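Putative capsid protein of prophage (PDB 3BQW) probably serves as the major capsid protein that builds the head shell of the phage encoded by an E. coli prophage, with the HK97-like fold expected of its family. Local coordinates at residues I298-A303 / M312-N317; Y86-H91 / Y328-S333; M6-N11 / R116-I121. One frame throughout, in Å; residues are numbered along the deposited sequence.

Contact 1 (I298-A303 / M312-N317); sequences IMDQEA and MFYPKN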
loop_
_atom_site.group_PDB
_atom_site.type_symbol
_atom_site.label_atom_id
_atom_site.label_comp_id
_atom_site.label_asym_id
_atom_site.label_seq_id
_atom_site.Cartn_x
_atom_site.Cartn_y
_atom_site.Cartn_z
ATOM N N ILE A 298 2.110 -2.230 19.173
ATOM C CA ILE A 298 1.229 -3.372 19.328
ATOM C C ILE A 298 0.598 -3.291 20.717
ATOM O O ILE A 298 1.299 -3.019 21.703
ATOM C CB ILE A 298 1.992 -4.679 19.174
ATOM C CG1 ILE A 298 2.768 -4.702 17.846
ATOM C CG2 ILE A 298 1.028 -5.862 19.284
ATOM C CD1 ILE A 298 1.875 -4.812 16.628
ATOM N N MET A 299 -0.718 -3.495 20.783
ATOM C CA MET A 299 -1.489 -3.253 22.001
ATOM C C MET A 299 -2.000 -4.548 22.674
ATOM O O MET A 299 -2.599 -4.488 23.743
ATOM C CB MET A 299 -2.643 -2.263 21.733
ATOM C CG MET A 299 -2.167 -0.803 21.544
ATOM S SD MET A 299 -1.061 -0.123 22.860
ATOM C CE MET A 299 -2.309 0.474 24.003
ATOM N N ASP A 300 -1.723 -5.693 22.060
ATOM C CA ASP A 300 -2.031 -7.010 22.620
ATOM C C ASP A 300 -1.364 -7.244 23.985
ATOM O O ASP A 300 -0.154 -6.996 24.148
ATOM C CB ASP A 300 -1.557 -8.092 21.639
ATOM C CG ASP A 300 -1.915 -9.491 22.097
ATOM O OD1 ASP A 300 -3.124 -9.815 22.098
ATOM O OD2 ASP A 300 -0.991 -10.253 22.438
ATOM N N GLN A 301 -2.140 -7.753 24.949
ATOM C CA GLN A 301 -1.622 -7.925 26.301
ATOM C C GLN A 301 -0.359 -8.769 26.335
ATOM O O GLN A 301 0.553 -8.460 27.096
ATOM C CB GLN A 301 -2.661 -8.496 27.282
ATOM C CG GLN A 301 -2.129 -8.455 28.738
ATOM C CD GLN A 301 -3.115 -8.935 29.798
ATOM O OE1 GLN A 301 -3.876 -8.143 30.378
ATOM N NE2 GLN A 301 -3.073 -10.234 30.093
ATOM N N GLU A 302 -0.294 -9.822 25.519
ATOM C CA GLU A 302 0.876 -10.707 25.536
ATOM C C GLU A 302 2.069 -10.007 24.908
ATOM O O GLU A 302 3.216 -10.221 25.316
ATOM C CB GLU A 302 0.585 -12.030 24.825
ATOM C CG GLU A 302 1.756 -13.013 24.788
ATOM C CD GLU A 302 2.124 -13.624 26.145
ATOM O OE1 GLU A 302 1.361 -13.466 27.134
ATOM O OE2 GLU A 302 3.194 -14.282 26.218
ATOM N N ALA A 303 1.802 -9.183 23.900
ATOM C CA ALA A 303 2.826 -8.287 23.364
ATOM C C ALA A 303 3.278 -7.323 24.470
ATOM O O ALA A 303 4.477 -7.162 24.704
ATOM C CB ALA A 303 2.301 -7.520 22.139
ATOM N N MET A 312 6.287 -4.003 13.629
ATOM C CA MET A 312 5.412 -3.869 12.464
ATOM C C MET A 312 4.233 -4.834 12.616
ATOM O O MET A 312 3.066 -4.450 12.503
ATOM C CB MET A 312 6.154 -4.161 11.166
ATOM C CG MET A 312 7.358 -3.235 10.853
ATOM S SD MET A 312 8.040 -3.561 9.211
ATOM C CE MET A 312 8.674 -5.197 9.468
ATOM N N PHE A 313 4.571 -6.083 12.925
ATOM C CA PHE A 313 3.624 -7.200 13.003
ATOM C C PHE A 313 3.832 -7.965 14.280
ATOM O O PHE A 313 4.958 -8.094 14.760
ATOM C CB PHE A 313 3.829 -8.180 11.833
ATOM C CG PHE A 313 3.919 -7.507 10.500
ATOM C CD1 PHE A 313 2.832 -6.789 10.001
ATOM C CD2 PHE A 313 5.084 -7.588 9.745
ATOM C CE1 PHE A 313 2.907 -6.141 8.763
ATOM C CE2 PHE A 313 5.177 -6.952 8.513
ATOM C CZ PHE A 313 4.094 -6.223 8.017
ATOM N N TYR A 314 2.744 -8.502 14.806
ATOM C CA TYR A 314 2.793 -9.362 15.967
ATOM C C TYR A 314 1.802 -10.514 15.768
ATOM O O TYR A 314 0.598 -10.334 15.920
ATOM C CB TYR A 314 2.474 -8.581 17.232
ATOM C CG TYR A 314 2.710 -9.360 18.470
ATOM C CD1 TYR A 314 3.962 -9.355 19.086
ATOM C CD2 TYR A 314 1.684 -10.111 19.048
ATOM C CE1 TYR A 314 4.182 -10.104 20.232
ATOM C CE2 TYR A 314 1.894 -10.826 20.183
ATOM C CZ TYR A 314 3.138 -10.824 20.770
ATOM O OH TYR A 314 3.337 -11.543 21.912
ATOM N N PRO A 315 2.325 -11.691 15.402
ATOM C CA PRO A 315 1.531 -12.877 15.157
ATOM C C PRO A 315 1.269 -13.682 16.420
ATOM O O PRO A 315 2.104 -13.718 17.330
ATOM C CB PRO A 315 2.388 -13.644 14.154
ATOM C CG PRO A 315 3.787 -13.356 14.597
ATOM C CD PRO A 315 3.753 -11.936 15.136
ATOM N N LYS A 316 0.082 -14.276 16.497
ATOM C CA LYS A 316 -0.325 -15.079 17.646
ATOM C C LYS A 316 -0.973 -16.324 17.115
ATOM O O LYS A 316 -1.705 -16.253 16.144
ATOM C CB LYS A 316 -1.378 -14.356 18.501
ATOM C CG LYS A 316 -0.959 -13.027 19.095
ATOM C CD LYS A 316 -2.140 -12.318 19.813
ATOM C CE LYS A 316 -2.546 -12.994 21.146
ATOM N NZ LYS A 316 -1.423 -13.089 22.128
ATOM N N ASN A 317 -0.720 -17.455 17.762
ATOM C CA ASN A 317 -1.438 -18.703 17.471
ATOM C C ASN A 317 -2.016 -19.216 18.797
ATOM O O ASN A 317 -1.322 -19.205 19.806
ATOM C CB ASN A 317 -0.488 -19.721 16.825
ATOM C CG ASN A 317 -1.131 -21.117 16.601
ATOM O OD1 ASN A 317 -2.225 -21.262 16.031
ATOM N ND2 ASN A 317 -0.418 -22.139 17.008
#

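Contact 2 (Y86-H91 / Y328-S333); sequences YMKPKH and YVQTHS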
loop_
_atom_site.group_PDB
_atom_site.type_symbol
_atom_site.label_atom_id
_atom_site.label_comp_id
_atom_site.label_asym_id
_atom_site.label_seq_id
_atom_site.Cartn_x
_atom_site.Cartn_y
_atom_site.Cartn_z
ATOM N N TYR A 86 -5.869 0.292 13.849
ATOM C CA TYR A 86 -5.361 -0.948 14.394
ATOM C C TYR A 86 -6.004 -2.125 13.692
ATOM O O TYR A 86 -7.231 -2.192 13.558
ATOM C CB TYR A 86 -5.622 -1.031 15.892
ATOM C CG TYR A 86 -4.748 -2.020 16.596
ATOM C CD1 TYR A 86 -3.507 -1.640 17.080
ATOM C CD2 TYR A 86 -5.178 -3.341 16.814
ATOM C CE1 TYR A 86 -2.710 -2.527 17.741
ATOM C CE2 TYR A 86 -4.375 -4.248 17.478
ATOM C CZ TYR A 86 -3.140 -3.835 17.947
ATOM O OH TYR A 86 -2.300 -4.688 18.632
ATOM N N MET A 87 -5.158 -3.048 13.244
ATOM C CA MET A 87 -5.581 -4.229 12.523
ATOM C C MET A 87 -5.171 -5.496 13.283
ATOM O O MET A 87 -4.077 -5.573 13.893
ATOM C CB MET A 87 -4.939 -4.236 11.124
ATOM C CG MET A 87 -5.178 -3.019 10.242
ATOM S SD MET A 87 -4.415 -3.221 8.576
ATOM C CE MET A 87 -5.636 -4.326 7.975
ATOM N N LYS A 88 -6.050 -6.496 13.234
ATOM C CA LYS A 88 -5.759 -7.813 13.792
ATOM C C LYS A 88 -6.582 -8.935 13.145
ATOM O O LYS A 88 -7.295 -9.663 13.820
ATOM C CB LYS A 88 -5.887 -7.816 15.318
ATOM C CG LYS A 88 -7.202 -7.330 15.883
ATOM C CD LYS A 88 -7.114 -7.431 17.399
ATOM C CE LYS A 88 -8.385 -6.985 18.100
ATOM N NZ LYS A 88 -9.572 -7.758 17.662
ATOM N N PRO A 89 -6.431 -9.110 11.822
ATOM C CA PRO A 89 -7.143 -10.168 11.149
ATOM C C PRO A 89 -6.715 -11.523 11.683
ATOM O O PRO A 89 -5.527 -11.734 12.007
ATOM C CB PRO A 89 -6.713 -10.001 9.691
ATOM C CG PRO A 89 -5.434 -9.300 9.735
ATOM C CD PRO A 89 -5.570 -8.365 10.890
ATOM N N LYS A 90 -7.696 -12.410 11.827
ATOM C CA LYS A 90 -7.434 -13.774 12.246
ATOM C C LYS A 90 -8.138 -14.752 11.329
ATOM O O LYS A 90 -9.072 -14.392 10.619
ATOM C CB LYS A 90 -7.853 -14.011 13.708
ATOM C CG LYS A 90 -9.344 -14.010 13.961
ATOM C CD LYS A 90 -9.631 -14.402 15.382
ATOM C CE LYS A 90 -11.114 -14.267 15.693
ATOM N NZ LYS A 90 -11.398 -14.682 17.102
ATOM N N HIS A 91 -7.664 -15.992 11.366
ATOM C CA HIS A 91 -8.229 -17.077 10.591
ATOM C C HIS A 91 -8.216 -18.323 11.451
ATOM O O HIS A 91 -7.301 -18.520 12.242
ATOM C CB HIS A 91 -7.373 -17.360 9.353
ATOM C CG HIS A 91 -7.371 -16.263 8.329
ATOM N ND1 HIS A 91 -8.072 -16.348 7.142
ATOM C CD2 HIS A 91 -6.715 -15.078 8.295
ATOM C CE1 HIS A 91 -7.860 -15.247 6.438
ATOM N NE2 HIS A 91 -7.050 -14.458 7.122
ATOM N N TYR A 328 -6.735 -20.685 16.130
ATOM C CA TYR A 328 -6.646 -19.437 15.358
ATOM C C TYR A 328 -5.197 -19.025 15.205
ATOM O O TYR A 328 -4.359 -19.367 16.036
ATOM C CB TYR A 328 -7.357 -18.284 16.061
ATOM C CG TYR A 328 -8.826 -18.482 16.223
ATOM C CD1 TYR A 328 -9.695 -18.141 15.199
ATOM C CD2 TYR A 328 -9.353 -19.032 17.390
ATOM C CE1 TYR A 328 -11.056 -18.324 15.320
ATOM C CE2 TYR A 328 -10.711 -19.227 17.523
ATOM C CZ TYR A 328 -11.555 -18.859 16.472
ATOM O OH TYR A 328 -12.913 -19.036 16.570
ATOM N N VAL A 329 -4.929 -18.308 14.117
ATOM C CA VAL A 329 -3.726 -17.499 13.970
ATOM C C VAL A 329 -4.216 -16.075 13.682
ATOM O O VAL A 329 -5.253 -15.857 13.039
ATOM C CB VAL A 329 -2.723 -18.035 12.883
ATOM C CG1 VAL A 329 -3.256 -17.880 11.483
ATOM C CG2 VAL A 329 -1.407 -17.312 12.978
ATOM N N GLN A 330 -3.487 -15.107 14.205
ATOM C CA GLN A 330 -3.861 -13.709 14.089
ATOM C C GLN A 330 -2.611 -12.848 14.077
ATOM O O GLN A 330 -1.647 -13.127 14.796
ATOM C CB GLN A 330 -4.730 -13.343 15.285
ATOM C CG GLN A 330 -5.177 -11.921 15.347
ATOM C CD GLN A 330 -5.964 -11.652 16.589
ATOM O OE1 GLN A 330 -5.449 -11.816 17.686
ATOM N NE2 GLN A 330 -7.232 -11.266 16.435
ATOM N N THR A 331 -2.633 -11.784 13.291
ATOM C CA THR A 331 -1.512 -10.864 13.184
ATOM C C THR A 331 -1.964 -9.415 13.469
ATOM O O THR A 331 -2.812 -8.856 12.757
ATOM C CB THR A 331 -0.867 -10.947 11.786
ATOM O OG1 THR A 331 -0.604 -12.324 11.473
ATOM C CG2 THR A 331 0.444 -10.141 11.738
ATOM N N HIS A 332 -1.380 -8.835 14.518
ATOM C CA HIS A 332 -1.579 -7.441 14.900
ATOM C C HIS A 332 -0.653 -6.509 14.131
ATOM O O HIS A 332 0.514 -6.812 13.925
ATOM C CB HIS A 332 -1.311 -7.265 16.399
ATOM C CG HIS A 332 -2.336 -7.908 17.274
ATOM N ND1 HIS A 332 -2.580 -9.262 17.262
ATOM C CD2 HIS A 332 -3.191 -7.382 18.177
ATOM C CE1 HIS A 332 -3.532 -9.544 18.131
ATOM N NE2 HIS A 332 -3.933 -8.416 18.686
ATOM N N SER A 333 -1.190 -5.367 13.718
ATOM C CA SER A 333 -0.415 -4.287 13.065
ATOM C C SER A 333 -1.188 -2.958 13.094
ATOM O O SER A 333 -2.413 -2.951 13.001
ATOM C CB SER A 333 -0.109 -4.652 11.607
ATOM O OG SER A 333 0.909 -3.827 11.072
HETATM O O HOH W 1 -9.169 -10.585 18.850
#

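Contact 3 (M6-N11 / R116-I121); sequences MALNTN and RRMRLI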
loop_
_atom_site.group_PDB
_atom_site.type_symbol
_atom_site.label_atom_id
_atom_site.label_comp_id
_atom_site.label_asym_id
_atom_site.label_seq_id
_atom_site.Cartn_x
_atom_site.Cartn_y
_atom_site.Cartn_z
ATOM N N MET A 6 -0.402 -28.445 20.072
ATOM C CA MET A 6 0.079 -27.363 20.933
ATOM C C MET A 6 0.230 -26.068 20.117
ATOM O O MET A 6 0.676 -26.105 18.975
ATOM C CB MET A 6 1.428 -27.738 21.561
ATOM C CG MET A 6 1.660 -27.137 22.961
ATOM S SD MET A 6 0.728 -27.989 24.279
ATOM C CE MET A 6 0.598 -29.661 23.641
ATOM N N ALA A 7 -0.138 -24.936 20.712
ATOM C CA ALA A 7 -0.080 -23.645 20.017
ATOM C C ALA A 7 1.375 -23.209 19.907
ATOM O O ALA A 7 2.143 -23.413 20.832
ATOM C CB ALA A 7 -0.924 -22.579 20.751
ATOM N N LEU A 8 1.757 -22.660 18.758
ATOM C CA LEU A 8 3.110 -22.161 18.567
ATOM C C LEU A 8 3.237 -20.871 19.324
ATOM O O LEU A 8 2.316 -20.070 19.328
ATOM C CB LEU A 8 3.413 -21.897 17.089
ATOM C CG LEU A 8 3.342 -23.093 16.129
ATOM C CD1 LEU A 8 3.883 -22.673 14.782
ATOM C CD2 LEU A 8 4.091 -24.302 16.713
ATOM N N ASN A 9 4.372 -20.669 19.975
ATOM C CA ASN A 9 4.619 -19.400 20.616
ATOM C C ASN A 9 5.146 -18.395 19.593
ATOM O O ASN A 9 5.446 -18.731 18.444
ATOM C CB ASN A 9 5.544 -19.546 21.833
ATOM C CG ASN A 9 6.925 -20.076 21.478
ATOM O OD1 ASN A 9 7.589 -19.571 20.571
ATOM N ND2 ASN A 9 7.372 -21.092 22.218
ATOM N N THR A 10 5.252 -17.156 20.022
ATOM C CA THR A 10 5.431 -16.081 19.086
ATOM C C THR A 10 6.854 -16.006 18.523
ATOM O O THR A 10 7.028 -15.601 17.391
ATOM C CB THR A 10 4.808 -14.767 19.640
ATOM O OG1 THR A 10 3.377 -14.798 19.362
ATOM C CG2 THR A 10 5.436 -13.522 18.997
ATOM N N ASN A 11 7.855 -16.461 19.265
ATOM C CA ASN A 11 9.190 -16.649 18.682
ATOM C C ASN A 11 9.155 -17.605 17.488
ATOM O O ASN A 11 9.867 -17.408 16.509
ATOM C CB ASN A 11 10.176 -17.195 19.709
ATOM C CG ASN A 11 10.518 -16.205 20.798
ATOM O OD1 ASN A 11 10.285 -14.997 20.687
ATOM N ND2 ASN A 11 11.097 -16.720 21.865
ATOM N N ARG A 116 1.089 -30.350 8.797
ATOM C CA ARG A 116 -0.110 -29.810 8.198
ATOM C C ARG A 116 -0.629 -28.583 8.940
ATOM O O ARG A 116 -1.080 -27.650 8.312
ATOM C CB ARG A 116 -1.202 -30.865 8.149
ATOM C CG ARG A 116 -0.858 -32.093 7.318
ATOM C CD ARG A 116 -1.914 -33.143 7.538
ATOM N NE ARG A 116 -3.207 -32.631 7.108
ATOM C CZ ARG A 116 -3.606 -32.590 5.843
ATOM N NH1 ARG A 116 -2.810 -33.055 4.875
ATOM N NH2 ARG A 116 -4.801 -32.078 5.536
ATOM N N ARG A 117 -0.591 -28.596 10.271
ATOM C CA ARG A 117 -0.982 -27.410 11.035
ATOM C C ARG A 117 -0.042 -26.265 10.671
ATOM O O ARG A 117 -0.497 -25.153 10.425
ATOM C CB ARG A 117 -0.994 -27.661 12.553
ATOM C CG ARG A 117 -2.337 -28.189 13.098
ATOM C CD ARG A 117 -2.285 -28.512 14.614
ATOM N NE ARG A 117 -1.941 -27.326 15.417
ATOM C CZ ARG A 117 -0.727 -27.030 15.887
ATOM N NH1 ARG A 117 0.301 -27.852 15.711
ATOM N NH2 ARG A 117 -0.546 -25.916 16.590
ATOM N N MET A 118 1.256 -26.568 10.595
ATOM C CA MET A 118 2.275 -25.577 10.247
ATOM C C MET A 118 2.014 -24.956 8.890
ATOM O O MET A 118 2.151 -23.756 8.736
ATOM C CB MET A 118 3.681 -26.189 10.203
ATOM C CG MET A 118 4.208 -26.752 11.506
ATOM S SD MET A 118 4.473 -25.573 12.802
ATOM C CE MET A 118 4.604 -24.028 11.820
ATOM N N ARG A 119 1.676 -25.786 7.906
ATOM C CA ARG A 119 1.303 -25.301 6.576
ATOM C C ARG A 119 0.118 -24.351 6.616
ATOM O O ARG A 119 0.111 -23.340 5.914
ATOM C CB ARG A 119 0.947 -26.451 5.640
ATOM C CG ARG A 119 2.100 -27.364 5.308
ATOM C CD ARG A 119 3.174 -26.673 4.471
ATOM N NE ARG A 119 2.658 -26.051 3.244
ATOM C CZ ARG A 119 2.387 -26.699 2.111
ATOM N NH1 ARG A 119 2.520 -28.013 2.022
ATOM N NH2 ARG A 119 1.956 -26.027 1.062
ATOM N N LEU A 120 -0.898 -24.689 7.399
ATOM C CA LEU A 120 -2.087 -23.831 7.513
ATOM C C LEU A 120 -1.792 -22.536 8.244
ATOM O O LEU A 120 -2.299 -21.482 7.855
ATOM C CB LEU A 120 -3.227 -24.573 8.198
ATOM C CG LEU A 120 -3.752 -25.786 7.418
ATOM C CD1 LEU A 120 -4.777 -26.527 8.234
ATOM C CD2 LEU A 120 -4.310 -25.378 6.097
ATOM N N ILE A 121 -0.959 -22.621 9.291
ATOM C CA ILE A 121 -0.596 -21.474 10.099
ATOM C C ILE A 121 0.188 -20.475 9.258
ATOM O O ILE A 121 -0.169 -19.293 9.204
ATOM C CB ILE A 121 0.202 -21.870 11.363
ATOM C CG1 ILE A 121 -0.733 -22.527 12.394
ATOM C CG2 ILE A 121 0.898 -20.650 11.975
ATOM C CD1 ILE A 121 -0.023 -23.361 13.422
#

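Contact 1 (I298-A303 / M312-N317)
Lys316 and Asp300 meet tip to tip. Lys316 NZ makes a salt-bridged hydrogen bond of 2.9 Å to Asp300 OD2, on the syn lone pair of the carboxylate. The lysine chain bends at chi3 (72°) and again at chi4, so its last carbons also pack against the carboxylate. Beside this pair, the CB methyl of Ala303 sits over the centre of the Tyr314 ring. It is a CH-pi contact, 3.6 Å from Ala303 CB to the ring centroid. Ile298 packs at the base of the tyrosine, with Ile298 CG2 3.7 Å from Tyr314 CB. At the far end of the ring, Glu302 CG lies 3.6 Å from Tyr314 OH.

Asp300 is the N-cap of helix 301-305. Its CG stands anti to the backbone N (chi1 -176°), which brings OD2 back to the first turn. There OD2 accepts weak bonds from Glu302 N (3.2 Å) and Ala303 N (3.3 Å). Three donors therefore share this one oxygen, and the lysine and helix start would both be expected to favour a charged carboxylate. Glu302 turns its carboxylate away and pairs with Arg305.

Strand 314-319 is paired with strand 327-338, through Tyr314 with His332 and Lys316 with Gln330. Pro315 lies on Leu13 and Phe14 of helix 10-17, and Phe313 reaches Ile129 and Ile132 of helix 113-146.

Contact 2 (Y86-H91 / Y328-S333)
The backbones carry the tight part of this antiparallel contact. His91 and Val329 form a hydrogen-bonded pair, with His91 N to Val329 O at 2.9 Å and Val329 N to His91 O at 3.0 Å. Both bonds run nearly along the C=O axis. Met87 and Ser333 form a second such pair, a single bridge at the other end. Between them Lys90 faces Gln330 in a non-hydrogen-bonded pair whose CA atoms come within 4.0 Å. Pro89 has no N-H to donate to Thr331 O, so the strands keep one bond here, Thr331 N to Pro89 O at 3.2 Å. Thr331 O meets Lys88 CA through a CA-H...O contact. Close packing continues at His332, where Lys88 CB lies over the centre of the ring, 3.9 Å from its centroid.

Strand 90-92 thus joins strand 327-338 on the side away from strand 314-319. With helix 113-146 this sheet resembles the P domain and spine helix of HK97-like capsid proteins. His91 and Val329 turn to that helix, where Gln128 bonds Val329 O and Thr331 OG1.

On the face of Lys90 and Gln330 the packing loosens toward the lysine ends. Gln330 extends alongside Lys88, and its NE2 reaches Lys88 O at 3.1 Å, from above the carbonyl plane. One water accepts from both Gln330 NE2 and Lys88 NZ. The exposed Lys90, extended beyond CG, crosses Tyr328 obliquely and places NZ over one face of the ring, 4.2 Å from the centroid, 17° off its normal, as a cation-pi contact.

Contact 3 (M6-N11 / R116-I121)
The guanidinium of Arg117 is the best-held polar group here, and at least two bonds grip it. Arg117 NE makes a salt bridge to Glu327 OE1, outside the two segments, and Arg117 NH2 reaches Met6 O across the contact. The salt bridge is the stronger hold and probably fixes how the group is turned. Arg117 NH2 approaches to 2.7 Å of Met6 O, but the N-H...O angle is only 116°, so the bond is weak despite the short distance. Arg117 NH1 lies further from Met6 O, at 3.7 Å. The arginine chain runs extended through chi2 and bends at chi3 (60°), which carries the guanidinium to the backbone of the N-terminal residues. Met6 N lies over one of its faces, offset toward the rim.

In the fold, this is the extended N-terminal stretch crossing one side of the long helix 113-146. The helix probably corresponds to the spine helix of HK97-like capsid proteins. Arg117, Met118 and Ile121 fall on the side of the helix that meets this stretch, and Ile121 N is bonded to Arg117 O one turn back.

The apolar part belongs to Leu8. Its branch CD1 does most of the touching. Leu8 CD1 comes to 3.3 Å from Met118 CE, tighter than usual for two carbons, and to 3.6 Å from Met118 SD. Met118 bends at chi2 and is nearly eclipsed at chi3 (-21°), so the methyl curls back to the leucine in a seemingly strained shape. Ile121 CD1 approaches the same Leu8 CD1 more loosely, at 4.2 Å. Leu13 of helix 10-17 touches both Leu8 and Ile121. Asn9 is the N-cap of that helix, and its OD1 accepts from Gln12 N.

How the contacts relate
Contacts 1 and 2 lie closest, with centres about 8 Å apart. They share a sheet: strands 314-319 and 327-338 are neighbours, and Lys316 N reaches Gln330 O at 2.7 Å. Met312 O and Ser333 OG, also 2.7 Å apart, join them again. Contact 3 is about 15 Å from contact 1 and 14 Å from contact 2, centre to centre. It meets contact 1 through a probable hydrogen bond, Thr10 OG1 to Pro315 O at 2.6 Å, and through packing of Asn317 on Ala7, Leu8 and Arg117. Val329 CG1 packs on Ile121 O to join contact 2. All three lie on the same side of the chain's centre, where N-terminal residues, sheet and long helix come together.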